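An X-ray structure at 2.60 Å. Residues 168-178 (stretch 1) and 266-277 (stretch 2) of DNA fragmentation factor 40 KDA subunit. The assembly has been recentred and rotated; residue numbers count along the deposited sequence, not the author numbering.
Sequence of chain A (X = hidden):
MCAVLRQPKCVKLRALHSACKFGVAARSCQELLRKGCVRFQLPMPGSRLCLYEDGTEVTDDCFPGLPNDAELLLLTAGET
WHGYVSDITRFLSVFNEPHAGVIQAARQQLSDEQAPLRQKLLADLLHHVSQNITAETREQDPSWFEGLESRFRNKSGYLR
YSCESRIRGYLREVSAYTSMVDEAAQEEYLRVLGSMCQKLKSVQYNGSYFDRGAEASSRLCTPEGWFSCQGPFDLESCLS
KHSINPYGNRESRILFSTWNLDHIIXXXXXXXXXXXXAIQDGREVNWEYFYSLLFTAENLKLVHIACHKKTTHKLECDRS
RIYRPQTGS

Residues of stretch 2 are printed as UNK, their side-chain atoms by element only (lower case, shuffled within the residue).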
ATOM      1  N   ARG A 168       8.860   8.192  13.901  1.00 52.17           N
ATOM      2  CA  ARG A 168      10.257   7.982  14.259  1.00 52.92           C
ATOM      3  C   ARG A 168      10.999   7.847  12.943  1.00 52.38           C
ATOM      4  O   ARG A 168      12.176   8.192  12.837  1.00 52.41           O
ATOM      5  CB  ARG A 168      10.404   6.707  15.066  1.00 56.54           C
ATOM      6  CG  ARG A 168      11.388   6.821  16.193  1.00 61.86           C
ATOM      7  CD  ARG A 168      11.026   5.821  17.262  1.00 66.05           C
ATOM      8  NE  ARG A 168      11.891   5.910  18.429  1.00 69.55           N
ATOM      9  CZ  ARG A 168      11.579   5.376  19.603  1.00 72.33           C
ATOM     10  NH1 ARG A 168      10.426   4.726  19.736  1.00 73.99           N
ATOM     11  NH2 ARG A 168      12.406   5.494  20.637  1.00 73.93           N
ATOM     12  N   GLY A 169      10.287   7.340  11.940  1.00 52.24           N
ATOM     13  CA  GLY A 169      10.855   7.186  10.616  1.00 51.55           C
ATOM     14  C   GLY A 169      11.156   8.552  10.032  1.00 52.21           C
ATOM     15  O   GLY A 169      12.184   8.749   9.390  1.00 53.78           O
ATOM     16  N   TYR A 170      10.260   9.509  10.252  1.00 50.87           N
ATOM     17  CA  TYR A 170      10.483  10.855   9.753  1.00 49.99           C
ATOM     18  C   TYR A 170      11.705  11.456  10.479  1.00 52.81           C
ATOM     19  O   TYR A 170      12.499  12.177   9.863  1.00 53.27           O
ATOM     20  CB  TYR A 170       9.241  11.748   9.958  1.00 45.57           C
ATOM     21  CG  TYR A 170       7.962  11.234   9.314  1.00 43.12           C
ATOM     22  CD1 TYR A 170       8.000  10.460   8.148  1.00 42.93           C
ATOM     23  CD2 TYR A 170       6.709  11.539   9.853  1.00 41.14           C
ATOM     24  CE1 TYR A 170       6.838  10.004   7.545  1.00 41.00           C
ATOM     25  CE2 TYR A 170       5.529  11.078   9.242  1.00 39.28           C
ATOM     26  CZ  TYR A 170       5.613  10.315   8.095  1.00 41.21           C
ATOM     27  OH  TYR A 170       4.480   9.837   7.482  1.00 44.04           O
ATOM     28  N   LEU A 171      11.881  11.155  11.770  1.00 54.87           N
ATOM     29  CA  LEU A 171      13.036  11.699  12.485  1.00 57.34           C
ATOM     30  C   LEU A 171      14.334  11.133  11.917  1.00 59.63           C
ATOM     31  O   LEU A 171      15.337  11.849  11.798  1.00 61.05           O
ATOM     32  CB  LEU A 171      12.997  11.381  13.974  1.00 56.31           C
ATOM     33  CG  LEU A 171      13.608  12.485  14.856  1.00 55.98           C
ATOM     34  CD1 LEU A 171      13.985  11.886  16.198  1.00 54.08           C
ATOM     35  CD2 LEU A 171      14.845  13.108  14.216  1.00 55.00           C
ATOM     36  N   ARG A 172      14.334   9.845  11.583  1.00 62.19           N
ATOM     37  CA  ARG A 172      15.531   9.239  11.017  1.00 64.05           C
ATOM     38  C   ARG A 172      15.846   9.966   9.725  1.00 64.15           C
ATOM     39  O   ARG A 172      16.930  10.534   9.580  1.00 65.08           O
ATOM     40  CB  ARG A 172      15.316   7.748  10.747  1.00 66.94           C
ATOM     41  CG  ARG A 172      15.152   6.893  12.005  1.00 69.96           C
ATOM     42  CD  ARG A 172      14.972   5.420  11.663  1.00 71.95           C
ATOM     43  NE  ARG A 172      13.780   4.851  12.295  1.00 74.23           N
ATOM     44  CZ  ARG A 172      12.722   4.399  11.622  1.00 76.15           C
ATOM     45  NH1 ARG A 172      12.704   4.446  10.286  1.00 74.81           N
ATOM     46  NH2 ARG A 172      11.675   3.906  12.285  1.00 75.36           N
ATOM     47  N   GLU A 173      14.889   9.973   8.802  1.00 63.60           N
ATOM     48  CA  GLU A 173      15.076  10.648   7.524  1.00 64.44           C
ATOM     49  C   GLU A 173      15.692  12.030   7.694  1.00 63.57           C
ATOM     50  O   GLU A 173      16.477  12.465   6.861  1.00 64.30           O
ATOM     51  CB  GLU A 173      13.744  10.763   6.783  1.00 66.78           C
ATOM     52  CG  GLU A 173      13.135   9.424   6.379  1.00 70.80           C
ATOM     53  CD  GLU A 173      11.819   9.582   5.616  1.00 75.38           C
ATOM     54  OE1 GLU A 173      11.801  10.329   4.603  1.00 78.91           O
ATOM     55  OE2 GLU A 173      10.804   8.961   6.026  1.00 76.16           O
ATOM     56  N   VAL A 174      15.351  12.713   8.781  1.00 63.20           N
ATOM     57  CA  VAL A 174      15.897  14.040   9.024  1.00 63.71           C
ATOM     58  C   VAL A 174      17.377  14.017   9.428  1.00 65.68           C
ATOM     59  O   VAL A 174      18.133  14.909   9.035  1.00 66.97           O
ATOM     60  CB  VAL A 174      15.071  14.796  10.086  1.00 62.25           C
ATOM     61  CG1 VAL A 174      15.696  16.152  10.364  1.00 60.30           C
ATOM     62  CG2 VAL A 174      13.636  14.973   9.589  1.00 60.92           C
ATOM     63  N   SER A 175      17.794  13.013  10.205  1.00 66.53           N
ATOM     64  CA  SER A 175      19.202  12.895  10.607  1.00 66.53           C
ATOM     65  C   SER A 175      20.051  12.574   9.386  1.00 66.55           C
ATOM     66  O   SER A 175      21.056  13.234   9.110  1.00 65.78           O
ATOM     67  CB  SER A 175      19.388  11.785  11.637  1.00 66.08           C
ATOM     68  OG  SER A 175      18.963  12.216  12.912  1.00 69.17           O
ATOM     69  N   ALA A 176      19.628  11.551   8.655  1.00 66.29           N
ATOM     70  CA  ALA A 176      20.314  11.127   7.448  1.00 67.36           C
ATOM     71  C   ALA A 176      20.746  12.309   6.566  1.00 68.84           C
ATOM     72  O   ALA A 176      21.603  12.163   5.690  1.00 70.60           O
ATOM     73  CB  ALA A 176      19.403  10.196   6.654  1.00 66.56           C
ATOM     74  N   TYR A 177      20.161  13.481   6.797  1.00 68.66           N
ATOM     75  CA  TYR A 177      20.481  14.651   5.993  1.00 67.97           C
ATOM     76  C   TYR A 177      21.660  15.465   6.522  1.00 69.08           C
ATOM     77  O   TYR A 177      22.233  16.273   5.790  1.00 69.94           O
ATOM     78  CB  TYR A 177      19.251  15.555   5.890  1.00 65.96           C
ATOM     79  CG  TYR A 177      19.315  16.577   4.771  1.00 64.26           C
ATOM     80  CD1 TYR A 177      19.102  16.200   3.445  1.00 62.86           C
ATOM     81  CD2 TYR A 177      19.565  17.927   5.042  1.00 62.29           C
ATOM     82  CE1 TYR A 177      19.127  17.140   2.412  1.00 61.08           C
ATOM     83  CE2 TYR A 177      19.594  18.875   4.019  1.00 60.72           C
ATOM     84  CZ  TYR A 177      19.371  18.477   2.704  1.00 61.56           C
ATOM     85  OH  TYR A 177      19.368  19.411   1.683  1.00 59.28           O
ATOM     86  N   THR A 178      22.033  15.254   7.780  1.00 69.72           N
ATOM     87  CA  THR A 178      23.134  16.012   8.366  1.00 71.36           C
ATOM     88  C   THR A 178      24.375  16.046   7.478  1.00 72.39           C
ATOM     89  O   THR A 178      25.157  16.993   7.536  1.00 72.20           O
ATOM     90  CB  THR A 178      23.549  15.451   9.749  1.00 71.78           C
ATOM     91  OG1 THR A 178      22.398  15.339  10.594  1.00 73.42           O
ATOM     92  CG2 THR A 178      24.547  16.386  10.423  1.00 70.23           C
ATOM     93  N   UNK A 266       5.808  19.432   1.733  1.00 53.15           N
ATOM     94  CA  UNK A 266       6.688  18.275   1.600  1.00 53.34           C
ATOM     95  C   UNK A 266       7.908  18.367   2.490  1.00 53.67           C
ATOM     96  O   UNK A 266       8.616  19.373   2.496  1.00 53.32           O
ATOM     97  c   UNK A 266       7.098  18.113   0.149  1.00 55.60           C
ATOM     98  c   UNK A 266       6.359  17.735  -2.214  1.00 66.82           C
ATOM     99  o   UNK A 266       6.243  16.605  -2.747  1.00 71.21           O
ATOM    100  c   UNK A 266       5.929  17.895  -0.771  1.00 61.36           C
ATOM    101  o   UNK A 266       6.819  18.731  -2.814  1.00 68.60           O
ATOM    102  N   UNK A 267       8.170  17.303   3.235  1.00 53.61           N
ATOM    103  CA  UNK A 267       9.288  17.341   4.148  1.00 55.41           C
ATOM    104  C   UNK A 267      10.640  17.138   3.502  1.00 55.42           C
ATOM    105  O   UNK A 267      11.586  17.867   3.798  1.00 55.59           O
ATOM    106  n   UNK A 267      10.286  11.852   7.060  1.00 63.80           N
ATOM    107  c   UNK A 267       9.093  16.319   5.269  1.00 56.62           C
ATOM    108  c   UNK A 267      10.494  12.855   5.991  1.00 61.67           C
ATOM    109  c   UNK A 267       9.893  15.067   5.099  1.00 57.66           C
ATOM    110  c   UNK A 267       9.738  14.141   6.270  1.00 59.42           C
ATOM    111  N   UNK A 268      10.747  16.155   2.621  1.00 56.63           N
ATOM    112  CA  UNK A 268      12.032  15.892   1.984  1.00 59.33           C
ATOM    113  C   UNK A 268      12.303  16.934   0.914  1.00 57.56           C
ATOM    114  O   UNK A 268      13.386  17.494   0.821  1.00 54.69           O
ATOM    115  c   UNK A 268      13.310  12.408   0.820  1.00 78.03           C
ATOM    116  c   UNK A 268      14.652  11.682   0.952  1.00 79.93           C
ATOM    117  c   UNK A 268      13.417  13.918   1.081  1.00 71.38           C
ATOM    118  c   UNK A 268      12.030  14.492   1.367  1.00 64.21           C
ATOM    119  n   UNK A 268      14.446  10.206   1.148  1.00 83.08           N
ATOM    120  N   UNK A 269      11.282  17.191   0.116  1.00 58.83           N
ATOM    121  CA  UNK A 269      11.364  18.148  -0.967  1.00 60.35           C
ATOM    122  C   UNK A 269      11.621  19.585  -0.488  1.00 59.13           C
ATOM    123  O   UNK A 269      12.469  20.266  -1.059  1.00 58.89           O
ATOM    124  n   UNK A 269      10.782  18.539  -5.485  1.00 82.81           N
ATOM    125  c   UNK A 269      10.955  18.029  -4.122  1.00 78.47           C
ATOM    126  n   UNK A 269      12.638  17.448  -6.329  1.00 84.27           N
ATOM    127  c   UNK A 269      11.587  18.250  -6.507  1.00 84.71           C
ATOM    128  c   UNK A 269      10.079  18.769  -3.120  1.00 72.32           C
ATOM    129  n   UNK A 269      11.345  18.768  -7.709  1.00 84.86           N
ATOM    130  c   UNK A 269      10.063  18.076  -1.774  1.00 64.79           C
ATOM    131  N   UNK A 270      10.921  20.031   0.566  1.00 57.29           N
ATOM    132  CA  UNK A 270      11.063  21.411   1.061  1.00 55.44           C
ATOM    133  C   UNK A 270      11.384  21.725   2.535  1.00 53.27           C
ATOM    134  O   UNK A 270      12.236  22.574   2.817  1.00 52.53           O
ATOM    135  c   UNK A 270       9.816  22.225   0.694  1.00 55.77           C
ATOM    136  c   UNK A 270       9.951  22.823  -0.695  1.00 58.60           C
ATOM    137  o   UNK A 270       8.675  21.365   0.714  1.00 58.51           O
ATOM    138  N   UNK A 271      10.720  21.073   3.481  1.00 51.12           N
ATOM    139  CA  UNK A 271      10.986  21.378   4.891  1.00 48.77           C
ATOM    140  C   UNK A 271      12.408  21.091   5.379  1.00 48.69           C
ATOM    141  O   UNK A 271      13.060  21.967   5.940  1.00 49.15           O
ATOM    142  c   UNK A 271       8.575  20.965   5.482  1.00 46.76           C
ATOM    143  c   UNK A 271      10.015  20.639   5.836  1.00 48.05           C
ATOM    144  c   UNK A 271      10.292  21.043   7.261  1.00 47.09           C
ATOM    145  N   UNK A 272      12.894  19.869   5.178  1.00 47.82           N
ATOM    146  CA  UNK A 272      14.237  19.526   5.642  1.00 44.87           C
ATOM    147  C   UNK A 272      15.273  20.466   5.056  1.00 43.31           C
ATOM    148  O   UNK A 272      16.002  21.121   5.793  1.00 43.07           O
ATOM    149  c   UNK A 272      16.086  17.781   5.512  1.00 39.76           C
ATOM    150  c   UNK A 272      13.788  17.121   6.247  1.00 42.98           C
ATOM    151  c   UNK A 272      14.591  18.041   5.319  1.00 45.17           C
ATOM    152  N   UNK A 273      15.351  20.558   3.723  1.00 42.98           N
ATOM    153  CA  UNK A 273      16.332  21.456   3.109  1.00 44.23           C
ATOM    154  C   UNK A 273      16.200  22.913   3.601  1.00 46.79           C
ATOM    155  O   UNK A 273      17.212  23.570   3.870  1.00 48.73           O
ATOM    156  c   UNK A 273      14.646  20.916   1.559  1.00 42.77           C
ATOM    157  c   UNK A 273      16.071  21.289   1.618  1.00 41.19           C
ATOM    158  c   UNK A 273      14.489  19.953   2.701  1.00 43.10           C
ATOM    159  N   UNK A 274      14.974  23.420   3.735  1.00 46.75           N
ATOM    160  CA  UNK A 274      14.799  24.777   4.253  1.00 46.65           C
ATOM    161  C   UNK A 274      15.403  24.836   5.662  1.00 47.55           C
ATOM    162  O   UNK A 274      16.031  25.826   6.047  1.00 46.55           O
ATOM    163  o   UNK A 274      12.765  25.290   3.050  1.00 46.73           O
ATOM    164  c   UNK A 274      13.326  25.156   4.360  1.00 46.38           C
ATOM    165  c   UNK A 274      13.179  26.451   5.096  1.00 45.43           C
ATOM    166  N   UNK A 275      15.205  23.758   6.421  1.00 48.73           N
ATOM    167  CA  UNK A 275      15.718  23.641   7.781  1.00 48.90           C
ATOM    168  C   UNK A 275      17.229  23.779   7.747  1.00 50.77           C
ATOM    169  O   UNK A 275      17.813  24.540   8.529  1.00 51.24           O
ATOM    170  c   UNK A 275      16.888  21.312  10.009  1.00 48.64           C
ATOM    171  c   UNK A 275      15.459  23.226  10.698  1.00 47.98           C
ATOM    172  c   UNK A 275      15.319  22.285   8.369  1.00 49.00           C
ATOM    173  c   UNK A 275      15.558  21.966   9.851  1.00 48.70           C
ATOM    174  N   UNK A 276      17.861  23.051   6.828  1.00 51.79           N
ATOM    175  CA  UNK A 276      19.316  23.103   6.678  1.00 53.81           C
ATOM    176  C   UNK A 276      19.737  24.526   6.334  1.00 55.67           C
ATOM    177  O   UNK A 276      20.553  25.132   7.033  1.00 57.01           O
ATOM    178  c   UNK A 276      19.776  22.145   5.577  1.00 53.68           C
ATOM    179  N   UNK A 277      19.171  25.060   5.255  1.00 56.09           N
ATOM    180  CA  UNK A 277      19.486  26.410   4.825  1.00 57.03           C
ATOM    181  C   UNK A 277      19.291  27.445   5.941  1.00 56.10           C
ATOM    182  O   UNK A 277      20.102  28.361   6.088  1.00 55.71           O
ATOM    183  o   UNK A 277      19.309  29.274   2.012  1.00 78.05           O
ATOM    184  c   UNK A 277      20.089  28.295   2.151  1.00 75.06           C
ATOM    185  c   UNK A 277      19.465  26.897   2.319  1.00 67.53           C
ATOM    186  o   UNK A 277      21.346  28.421   2.156  1.00 76.40           O
ATOM    187  c   UNK A 277      18.645  26.769   3.597  1.00 59.34           C
TER

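Position 266 carries three carbons, the third bearing two oxygens, and reaches nothing on stretch 1: Glu266, at the N-cap position. Its backbone O accepts bonds from the N atoms of 270 and 271; the second, five residues on, marks a wider, pi-type turn.

Position 267 has four carbons in a row ending in nitrogen, a lysine. Lys267 points toward stretch 1, and its extended chain carries the ammonium to Glu173, where NZ lies 3.1 Å from Glu173 OE2 in a salt bridge. The modelled NZ sits too close to Tyr170, so its place is less sure. A long chain with a charged end suits this buried site: its carbons fill space while its charge finds a carboxylate.

Position 268 has the same unbranched chain and terminal nitrogen. Lys268 leaves its helix sideways, but its end comes nearer, and NZ stands 4.4 Å from Glu173 OE1, beyond a salt bridge yet favourable in charge.

At 269, three carbons, a nitrogen and a carbon with two more nitrogens make a guanidinium. Arg269 is exposed and out of reach of stretch 1, as suits a charged group.

Position 270 has one carbon carrying an oxygen and a carbon: Thr270. Its OG1 donates to Glu266 O at 2.7 Å, satisfying the hydroxyl at the start of the helix.

Position 271 is a carbon bearing two carbons, Val271, apolar as suits a buried place, but not touching stretch 1.

Position 272 has the same fork, but points toward stretch 1. Val272 places CG2 4.0 Å from Val174 CG2, and CG1 over one face of the Tyr177 ring, 3.7 Å from its centroid, a CH-pi contact. A compact branched side chain can meet both neighbours.

At 273, three carbons close a ring onto the backbone N, which defines Pro273. Lacking an N-H, it leaves the helix kinked; its CB lies 3.8 Å from Tyr177 OH.

Position 274, again one carbon with an oxygen and a carbon, is Thr274, whose OG1 donates to Thr270 O at 2.8 Å.

Position 275 has four carbons forked at the second: Leu275, apolar and buried, pointing toward stretch 1 without close contact.

The single carbon at 276 is Ala276; CB alone fits beside the Tyr177 ring edge, 3.6 Å from Tyr177 CE2.

Position 277, three carbons ending in two oxygens, is Glu277, out of reach of stretch 1, its carboxylate exposed to solvent.

The helices cross at -53°. Without hydrogen bonds between them, the contact combines the Glu173–Lys267 salt bridge with apolar packing of Val174 on Val272 and of Tyr177 on Val272, Pro273 and Ala276.

Stretch 2 (266-277) EKKRTVVPTLAE
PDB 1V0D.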